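Local coordinates for protein putative alpha-L-fucosidase (Bacteroides thetaiotaomicron, PDB 3EYP) that probably acts as an alpha-L-fucosidase, a glycosyl hydrolase that would cleave alpha-linked L-fucose from glycoconjugates, at residues A[82-87]-A[151-156]; A[363-368]-A[438-443]; A[395-400]-A[413-418]. All coordinates share one frame; numbering follows the deposited sequence.

Contact 1 (A[82-87]-A[151-156])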
loop_
_atom_site.group_PDB
_atom_site.type_symbol
_atom_site.label_atom_id
_atom_site.label_comp_id
_atom_site.label_asym_id
_atom_site.label_seq_id
_atom_site.Cartn_x
_atom_site.Cartn_y
_atom_site.Cartn_z
ATOM N N CYS A 82 -22.022 -8.254 -9.697
ATOM C CA CYS A 82 -22.021 -6.925 -9.069
ATOM C C CYS A 82 -22.692 -6.881 -7.684
ATOM O O CYS A 82 -23.771 -7.434 -7.466
ATOM C CB CYS A 82 -22.654 -5.878 -10.026
ATOM S SG CYS A 82 -21.792 -5.672 -11.592
ATOM N N LEU A 83 -21.957 -6.305 -6.737
ATOM C CA LEU A 83 -22.318 -6.272 -5.331
ATOM C C LEU A 83 -23.337 -5.151 -5.001
ATOM O O LEU A 83 -23.748 -5.017 -3.864
ATOM C CB LEU A 83 -21.085 -6.178 -4.409
ATOM C CG LEU A 83 -20.234 -7.454 -4.254
ATOM C CD1 LEU A 83 -19.262 -7.303 -3.061
ATOM C CD2 LEU A 83 -21.165 -8.644 -4.005
ATOM N N TRP A 84 -23.707 -4.394 -6.036
ATOM C CA TRP A 84 -24.695 -3.290 -5.913
ATOM C C TRP A 84 -25.724 -3.532 -7.045
ATOM O O TRP A 84 -25.360 -4.148 -8.098
ATOM C CB TRP A 84 -24.028 -1.869 -5.965
ATOM C CG TRP A 84 -23.690 -1.362 -7.335
ATOM C CD1 TRP A 84 -24.370 -0.406 -8.051
ATOM C CD2 TRP A 84 -22.673 -1.859 -8.211
ATOM N NE1 TRP A 84 -23.830 -0.261 -9.293
ATOM C CE2 TRP A 84 -22.800 -1.160 -9.434
ATOM C CE3 TRP A 84 -21.678 -2.837 -8.081
ATOM C CZ2 TRP A 84 -21.940 -1.361 -10.495
ATOM C CZ3 TRP A 84 -20.850 -3.049 -9.130
ATOM C CH2 TRP A 84 -20.994 -2.318 -10.346
ATOM N N PRO A 85 -26.987 -3.104 -6.835
ATOM C CA PRO A 85 -28.076 -3.256 -7.828
ATOM C C PRO A 85 -27.951 -2.264 -9.007
ATOM O O PRO A 85 -28.725 -1.298 -9.162
ATOM C CB PRO A 85 -29.362 -3.026 -7.002
ATOM C CG PRO A 85 -28.978 -2.121 -5.893
ATOM C CD PRO A 85 -27.460 -2.438 -5.604
ATOM N N SER A 86 -26.908 -2.479 -9.795
ATOM C CA SER A 86 -26.660 -1.656 -10.995
ATOM C C SER A 86 -27.871 -1.664 -11.911
ATOM O O SER A 86 -28.561 -2.667 -12.050
ATOM C CB SER A 86 -25.424 -2.132 -11.781
ATOM O OG SER A 86 -25.306 -1.406 -12.950
ATOM N N LYS A 87 -28.094 -0.531 -12.538
ATOM C CA LYS A 87 -29.179 -0.404 -13.555
ATOM C C LYS A 87 -28.803 -1.036 -14.839
ATOM O O LYS A 87 -29.601 -1.043 -15.788
ATOM C CB LYS A 87 -29.552 1.059 -13.782
ATOM C CG LYS A 87 -30.034 1.732 -12.557
ATOM C CD LYS A 87 -30.383 3.225 -12.803
ATOM C CE LYS A 87 -29.156 4.081 -13.265
ATOM N NZ LYS A 87 -28.045 4.217 -12.213
ATOM N N GLY A 151 -19.834 5.280 -13.453
ATOM C CA GLY A 151 -20.645 6.435 -13.132
ATOM C C GLY A 151 -21.548 6.295 -11.934
ATOM O O GLY A 151 -21.716 7.229 -11.128
ATOM N N GLU A 152 -22.146 5.122 -11.801
ATOM C CA GLU A 152 -22.925 4.835 -10.632
ATOM C C GLU A 152 -22.026 4.875 -9.390
ATOM O O GLU A 152 -22.336 5.512 -8.386
ATOM C CB GLU A 152 -23.653 3.454 -10.738
ATOM C CG GLU A 152 -24.661 3.357 -11.884
ATOM C CD GLU A 152 -25.344 2.050 -11.908
ATOM O OE1 GLU A 152 -24.599 1.064 -11.788
ATOM O OE2 GLU A 152 -26.587 1.961 -12.114
ATOM N N LEU A 153 -20.905 4.180 -9.455
ATOM C CA LEU A 153 -20.078 3.963 -8.244
ATOM C C LEU A 153 -19.323 5.215 -7.824
ATOM O O LEU A 153 -18.982 5.429 -6.620
ATOM C CB LEU A 153 -19.081 2.782 -8.468
ATOM C CG LEU A 153 -19.778 1.414 -8.527
ATOM C CD1 LEU A 153 -18.856 0.252 -8.886
ATOM C CD2 LEU A 153 -20.516 1.145 -7.257
ATOM N N MET A 154 -19.075 6.055 -8.813
ATOM C CA MET A 154 -18.296 7.320 -8.596
ATOM C C MET A 154 -19.186 8.525 -8.279
ATOM O O MET A 154 -18.697 9.618 -7.919
ATOM C CB MET A 154 -17.420 7.665 -9.818
ATOM C CG MET A 154 -16.165 6.761 -10.065
ATOM S SD MET A 154 -14.998 6.424 -8.712
ATOM C CE MET A 154 -15.528 4.738 -8.365
ATOM N N SER A 155 -20.491 8.293 -8.408
ATOM C CA SER A 155 -21.506 9.328 -8.219
ATOM C C SER A 155 -22.360 9.158 -6.977
ATOM O O SER A 155 -22.752 10.135 -6.347
ATOM C CB SER A 155 -22.439 9.427 -9.432
ATOM O OG SER A 155 -21.774 9.756 -10.646
ATOM N N ASP A 156 -22.758 7.940 -6.669
ATOM C CA ASP A 156 -23.896 7.761 -5.767
ATOM C C ASP A 156 -23.516 7.124 -4.424
ATOM O O ASP A 156 -24.372 6.815 -3.610
ATOM C CB ASP A 156 -25.020 6.918 -6.410
ATOM C CG ASP A 156 -25.562 7.528 -7.725
ATOM O OD1 ASP A 156 -25.672 8.769 -7.831
ATOM O OD2 ASP A 156 -25.864 6.736 -8.656
HETATM O O HOH W 1 -26.280 6.996 -11.068
#
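In the TIM-barrel domain of this glycosyl hydrolase 29 family member, helix 139-155 lies against the loop that follows strand 70-76, and Trp84 and Glu152 carry the join. The tight half is built on the indole. Leu153 spreads its two methyls over one face: CD1 stands 3.8 Å from the centroid of the Trp84 six-membered ring, a CH-pi contact 17° off the normal, while CD2 sits over the centre of the ring system. Ser86 CB covers the opposite face toward its rim, and Ala75 and Val106 pack against both Trp84 and Leu153. At the indole edge, Trp84 NE1 donates in the ring plane to Glu152 OE1 at 2.9 Å; with ring and carboxylate turned 74° apart, this oxygen is met from above the carboxylate plane. Its syn lone pair receives Ser86 OG at 2.8 Å. The other oxygen marks the looser side, where Lys87 and Asp156 are exposed. Glu152 OE2 accepts Lys87 N on its syn lone pair (2.9 Å, N-H...O 171°) and Lys87 NZ on its anti lone pair, a salt bridge of 2.7 Å. Lys87 curls back to it by bending at chi3 and chi4, and a water bonded to Asp156 OD2 reaches its amine only weakly. Four donors, one cationic, thus fix the rotation of a buried carboxylate and would probably keep Glu152 ionised.

Contact 2 (A[363-368]-A[438-443])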
loop_
_atom_site.group_PDB
_atom_site.type_symbol
_atom_site.label_atom_id
_atom_site.label_comp_id
_atom_site.label_asym_id
_atom_site.label_seq_id
_atom_site.Cartn_x
_atom_site.Cartn_y
_atom_site.Cartn_z
ATOM N N GLU A 363 25.803 19.576 -2.018
ATOM C CA GLU A 363 26.545 18.619 -1.247
ATOM C C GLU A 363 25.615 17.460 -0.826
ATOM O O GLU A 363 24.743 17.628 0.012
ATOM C CB GLU A 363 27.096 19.292 -0.010
ATOM C CG GLU A 363 27.792 18.296 0.830
ATOM C CD GLU A 363 28.973 17.727 0.116
ATOM O OE1 GLU A 363 28.940 16.503 -0.208
ATOM O OE2 GLU A 363 29.908 18.544 -0.161
ATOM N N VAL A 364 25.871 16.294 -1.414
ATOM C CA VAL A 364 24.990 15.125 -1.332
ATOM C C VAL A 364 25.352 14.197 -0.194
ATOM O O VAL A 364 24.559 13.335 0.189
ATOM C CB VAL A 364 24.971 14.324 -2.692
ATOM C CG1 VAL A 364 24.559 15.215 -3.856
ATOM C CG2 VAL A 364 26.298 13.628 -2.965
ATOM N N LYS A 365 26.544 14.412 0.352
ATOM C CA LYS A 365 27.066 13.601 1.482
ATOM C C LYS A 365 26.897 14.291 2.830
ATOM O O LYS A 365 26.965 15.529 2.938
ATOM C CB LYS A 365 28.550 13.206 1.295
ATOM C CG LYS A 365 28.884 12.405 0.043
ATOM C CD LYS A 365 30.333 11.972 0.023
ATOM C CE LYS A 365 30.539 10.630 -0.764
ATOM N NZ LYS A 365 30.431 9.223 -0.018
ATOM N N ALA A 366 26.618 13.455 3.832
ATOM C CA ALA A 366 26.631 13.843 5.258
ATOM C C ALA A 366 26.872 12.696 6.204
ATOM O O ALA A 366 26.468 11.541 5.978
ATOM C CB ALA A 366 25.377 14.571 5.649
ATOM N N ASP A 367 27.528 13.051 7.294
ATOM C CA ASP A 367 27.789 12.111 8.381
ATOM C C ASP A 367 27.245 12.713 9.654
ATOM O O ASP A 367 27.592 13.841 9.988
ATOM C CB ASP A 367 29.281 11.885 8.567
ATOM C CG ASP A 367 29.899 10.937 7.521
ATOM O OD1 ASP A 367 29.187 10.106 6.897
ATOM O OD2 ASP A 367 31.159 11.006 7.347
ATOM N N ILE A 368 26.398 11.932 10.319
ATOM C CA ILE A 368 25.713 12.287 11.555
ATOM C C ILE A 368 25.975 11.274 12.663
ATOM O O ILE A 368 25.782 10.054 12.518
ATOM C CB ILE A 368 24.187 12.401 11.385
ATOM C CG1 ILE A 368 23.793 13.305 10.176
ATOM C CG2 ILE A 368 23.604 12.950 12.649
ATOM C CD1 ILE A 368 23.755 12.618 8.803
ATOM N N ARG A 438 25.625 7.572 7.884
ATOM C CA ARG A 438 26.377 8.023 6.719
ATOM C C ARG A 438 25.474 8.147 5.488
ATOM O O ARG A 438 24.977 7.145 4.963
ATOM C CB ARG A 438 27.517 7.047 6.385
ATOM C CG ARG A 438 28.427 6.603 7.581
ATOM C CD ARG A 438 29.825 6.196 7.064
ATOM N NE ARG A 438 30.576 7.418 6.761
ATOM C CZ ARG A 438 31.829 7.467 6.285
ATOM N NH1 ARG A 438 32.413 8.652 6.080
ATOM N NH2 ARG A 438 32.484 6.360 5.982
ATOM N N ILE A 439 25.277 9.390 5.052
ATOM C CA ILE A 439 24.679 9.719 3.749
ATOM C C ILE A 439 25.830 9.768 2.797
ATOM O O ILE A 439 26.678 10.675 2.863
ATOM C CB ILE A 439 23.907 11.086 3.744
ATOM C CG1 ILE A 439 22.806 11.083 4.774
ATOM C CG2 ILE A 439 23.301 11.433 2.319
ATOM C CD1 ILE A 439 22.042 9.821 4.818
ATOM N N GLN A 440 25.916 8.739 1.959
ATOM C CA GLN A 440 27.109 8.476 1.138
ATOM C C GLN A 440 27.067 8.962 -0.281
ATOM O O GLN A 440 28.079 9.252 -0.870
ATOM C CB GLN A 440 27.427 6.983 1.168
ATOM C CG GLN A 440 27.892 6.609 2.525
ATOM C CD GLN A 440 27.840 5.142 2.808
ATOM O OE1 GLN A 440 26.778 4.509 2.763
ATOM N NE2 GLN A 440 28.989 4.597 3.181
ATOM N N ASP A 441 25.884 9.079 -0.823
ATOM C CA ASP A 441 25.699 9.519 -2.218
ATOM C C ASP A 441 24.254 9.880 -2.452
ATOM O O ASP A 441 23.343 9.449 -1.704
ATOM C CB ASP A 441 26.109 8.418 -3.195
ATOM C CG ASP A 441 26.503 8.949 -4.559
ATOM O OD1 ASP A 441 26.591 10.174 -4.789
ATOM O OD2 ASP A 441 26.709 8.120 -5.448
ATOM N N GLY A 442 24.072 10.688 -3.492
ATOM C CA GLY A 442 22.758 11.197 -3.882
ATOM C C GLY A 442 22.756 12.038 -5.113
ATOM O O GLY A 442 23.793 12.345 -5.643
ATOM N N LYS A 443 21.559 12.365 -5.557
ATOM C CA LYS A 443 21.323 13.269 -6.667
ATOM C C LYS A 443 21.207 14.716 -6.170
ATOM O O LYS A 443 21.318 15.673 -6.951
ATOM C CB LYS A 443 20.028 12.930 -7.372
ATOM C CG LYS A 443 20.043 11.589 -8.023
ATOM C CD LYS A 443 18.647 11.226 -8.492
ATOM C CE LYS A 443 18.220 12.070 -9.680
ATOM N NZ LYS A 443 16.764 12.045 -9.897
HETATM O O HOH W 2 29.145 10.027 4.311
#
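Strands 366-372 and 434-442 run antiparallel as neighbours in one sheet of the F5/8 type C (discoidin-like) beta-sandwich, and this contact covers the start of strand 366-372 and the end of strand 434-442. Ala366 and Ile439 form a hydrogen-bonded pair in which each backbone satisfies the other. Ala366 N reaches a lone pair of Ile439 O in the carbonyl plane at 2.9 Å, whereas Ile439 N meets Ala366 O almost along its C=O axis, at 2.6 Å and a C=O...N angle of 166°. The side chains of this pair lie on the same face, with Ile368 CD1 near Ile439 CG1.

On the other face, Asp367 and Arg438 form the adjoining non-hydrogen-bonded pair, and their side chains lie side by side. Arg438 grips the carboxylate side-on with two nitrogens, one to each oxygen. Its NE donates to Asp367 OD1 at 3.0 Å and 170°, arriving from above the carboxylate plane, while NH1 takes the syn lone pair of Asp367 OD2, also at 3.0 Å. The two flat groups are twisted 42° apart, so the salt bridge is bidentate without being coplanar. A water lies within donating distance of both Asp367 OD1 (2.6 Å) and Ile439 O (2.9 Å), though it has more acceptors in reach than protons.

Before the strand, Lys365 bends at chi4 to bring NZ to Gln440 O, whose position is less certain, and Lys365 N is satisfied by Glu363 OE1. Gln440 and Asp441 both face Lys395 in a classic beta bulge, and the amide oxygen of Gln440 bonds to Ser397 OG. Opposite Gly442, which has no side chain, Val364 packs on backbone, its CG1 lying 3.5 Å from Gly442 O.

Contact 3 (A[395-400]-A[413-418])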
loop_
_atom_site.group_PDB
_atom_site.type_symbol
_atom_site.label_atom_id
_atom_site.label_comp_id
_atom_site.label_asym_id
_atom_site.label_seq_id
_atom_site.Cartn_x
_atom_site.Cartn_y
_atom_site.Cartn_z
ATOM N N LYS A 395 22.610 6.491 -1.503
ATOM C CA LYS A 395 23.405 5.482 -0.802
ATOM C C LYS A 395 23.560 5.898 0.636
ATOM O O LYS A 395 23.780 7.084 0.916
ATOM C CB LYS A 395 24.763 5.320 -1.532
ATOM C CG LYS A 395 25.649 4.260 -0.968
ATOM C CD LYS A 395 26.942 4.173 -1.779
ATOM C CE LYS A 395 27.971 3.302 -1.055
ATOM N NZ LYS A 395 29.356 3.570 -1.623
ATOM N N TRP A 396 23.340 4.958 1.533
ATOM C CA TRP A 396 23.435 5.202 2.964
ATOM C C TRP A 396 23.775 3.970 3.780
ATOM O O TRP A 396 23.483 2.796 3.399
ATOM C CB TRP A 396 22.160 5.861 3.523
ATOM C CG TRP A 396 20.889 5.067 3.313
ATOM C CD1 TRP A 396 20.152 5.000 2.183
ATOM C CD2 TRP A 396 20.221 4.264 4.274
ATOM N NE1 TRP A 396 19.050 4.202 2.379
ATOM C CE2 TRP A 396 19.092 3.721 3.655
ATOM C CE3 TRP A 396 20.483 3.930 5.602
ATOM C CZ2 TRP A 396 18.206 2.863 4.322
ATOM C CZ3 TRP A 396 19.616 3.079 6.249
ATOM C CH2 TRP A 396 18.490 2.567 5.609
ATOM N N SER A 397 24.430 4.250 4.892
ATOM C CA SER A 397 24.826 3.195 5.848
ATOM C C SER A 397 24.678 3.680 7.270
ATOM O O SER A 397 24.647 4.863 7.539
ATOM C CB SER A 397 26.252 2.750 5.651
ATOM O OG SER A 397 26.530 2.492 4.312
ATOM N N VAL A 398 24.560 2.715 8.157
ATOM C CA VAL A 398 24.524 2.968 9.578
ATOM C C VAL A 398 25.559 2.073 10.294
ATOM O O VAL A 398 25.733 0.892 10.010
ATOM C CB VAL A 398 23.060 2.808 10.174
ATOM C CG1 VAL A 398 23.024 3.172 11.682
ATOM C CG2 VAL A 398 22.010 3.665 9.382
ATOM N N GLU A 399 26.271 2.729 11.195
ATOM C CA GLU A 399 27.287 2.129 12.052
ATOM C C GLU A 399 27.093 2.498 13.504
ATOM O O GLU A 399 26.306 3.361 13.878
ATOM C CB GLU A 399 28.672 2.599 11.600
ATOM C CG GLU A 399 28.905 2.347 10.126
ATOM C CD GLU A 399 30.138 3.063 9.595
ATOM O OE1 GLU A 399 30.495 4.136 10.152
ATOM O OE2 GLU A 399 30.740 2.553 8.625
ATOM N N TYR A 400 27.850 1.818 14.324
ATOM C CA TYR A 400 27.759 1.986 15.761
ATOM C C TYR A 400 29.118 1.709 16.409
ATOM O O TYR A 400 30.023 1.099 15.823
ATOM C CB TYR A 400 26.674 1.055 16.365
ATOM C CG TYR A 400 27.065 -0.407 16.348
ATOM C CD1 TYR A 400 27.604 -1.007 17.465
ATOM C CD2 TYR A 400 26.928 -1.174 15.205
ATOM C CE1 TYR A 400 27.989 -2.335 17.447
ATOM C CE2 TYR A 400 27.305 -2.500 15.179
ATOM C CZ TYR A 400 27.837 -3.068 16.309
ATOM O OH TYR A 400 28.246 -4.377 16.321
ATOM N N ALA A 413 22.547 -2.918 7.146
ATOM C CA ALA A 413 22.407 -1.479 6.919
ATOM C C ALA A 413 23.658 -0.848 6.369
ATOM O O ALA A 413 24.049 0.229 6.797
ATOM C CB ALA A 413 21.975 -0.743 8.225
ATOM N N THR A 414 24.241 -1.553 5.410
ATOM C CA THR A 414 25.420 -1.124 4.665
ATOM C C THR A 414 25.180 -0.959 3.164
ATOM O O THR A 414 24.738 -1.848 2.462
ATOM C CB THR A 414 26.520 -2.139 4.873
ATOM O OG1 THR A 414 26.705 -2.356 6.276
ATOM C CG2 THR A 414 27.846 -1.671 4.212
ATOM N N ASP A 415 25.482 0.246 2.704
ATOM C CA ASP A 415 25.400 0.596 1.301
ATOM C C ASP A 415 23.999 0.319 0.785
ATOM O O ASP A 415 23.809 -0.232 -0.316
ATOM C CB ASP A 415 26.460 -0.209 0.532
ATOM C CG ASP A 415 27.907 0.162 0.940
ATOM O OD1 ASP A 415 28.131 1.319 1.383
ATOM O OD2 ASP A 415 28.788 -0.730 0.844
ATOM N N LYS A 416 23.031 0.735 1.611
ATOM C CA LYS A 416 21.624 0.772 1.235
ATOM C C LYS A 416 21.430 1.858 0.201
ATOM O O LYS A 416 22.234 2.754 0.058
ATOM C CB LYS A 416 20.716 0.980 2.434
ATOM C CG LYS A 416 20.825 -0.097 3.507
ATOM C CD LYS A 416 20.809 -1.436 2.935
ATOM C CE LYS A 416 19.424 -1.908 2.576
ATOM N NZ LYS A 416 19.504 -3.154 1.711
ATOM N N GLN A 417 20.380 1.729 -0.592
ATOM C CA GLN A 417 20.179 2.686 -1.682
ATOM C C GLN A 417 19.032 3.683 -1.488
ATOM O O GLN A 417 19.278 4.853 -1.176
ATOM C CB GLN A 417 20.015 1.945 -2.974
ATOM C CG GLN A 417 21.235 1.218 -3.423
ATOM C CD GLN A 417 20.967 0.521 -4.741
ATOM O OE1 GLN A 417 20.647 1.149 -5.756
ATOM N NE2 GLN A 417 21.074 -0.757 -4.729
ATOM N N ALA A 418 17.789 3.206 -1.642
ATOM C CA ALA A 418 16.595 4.094 -1.461
ATOM C C ALA A 418 16.278 4.372 -0.024
ATOM O O ALA A 418 16.555 3.586 0.888
ATOM C CB ALA A 418 15.322 3.507 -2.150
HETATM O O HOH W 3 27.091 -0.495 8.224
#
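With chi1 at 59°, Trp396 holds CG in the crowded position between its backbone N and carbonyl carbon, and chi2 of -80° turns the indole so that one face lies beneath Lys416 CB. That methylene makes a CH-pi contact 3.6 Å from the centroid of the Trp396 five-membered ring. The ring edge is held too: Trp396 NE1 donates in the ring plane to Ala418 O at 3.0 Å, although it meets that oxygen from above the carbonyl plane. The backbones pair as Trp396 N to Lys416 O (2.9 Å) and Lys416 N to Trp396 O (2.8 Å), and Asp415 shares the position opposite Trp396 with Lys416, forming a G1 beta bulge. Asp415 N is taken up by Ser397 OG at 3.0 Å, which also bonds to Gln440 OE1, and Val398 N by Ala413 O. An alanine at Trp396 would remove both the ring under Lys416 CB and the donor to Ala418 O, and would probably loosen the second half of this loop. Lys416 NZ turns elsewhere, to a salt bridge with Asp218. The loop 413-418 thus lies along strand 393-401, whose other neighbour is strand 434-442; Trp396 and Val398 pack on strand 380-385, Ala413 on strand 423-432.

From the N terminus, contact 1 comes first: it closes the chain between Lys87 and Gly151 within the TIM-barrel domain, joining the loop after strand 70-76 to helix 139-155. It is complete before the beta-sandwich contacts open, and its centre lies about 51 Å from that of contact 2 and about 49 Å from that of contact 3, on the opposite side of the chain's centre. Contact 2 then opens at 363-368 and closes only at 438-443; contact 3, spanning 395-400 to 413-418, is nested wholly inside that loop. The two meet in one sheet, where strands 434-442 and 393-401 are neighbours; the centres of contacts 2 and 3 are about 11 Å apart, and Gln440 N is within 2.9 Å of Lys395 O.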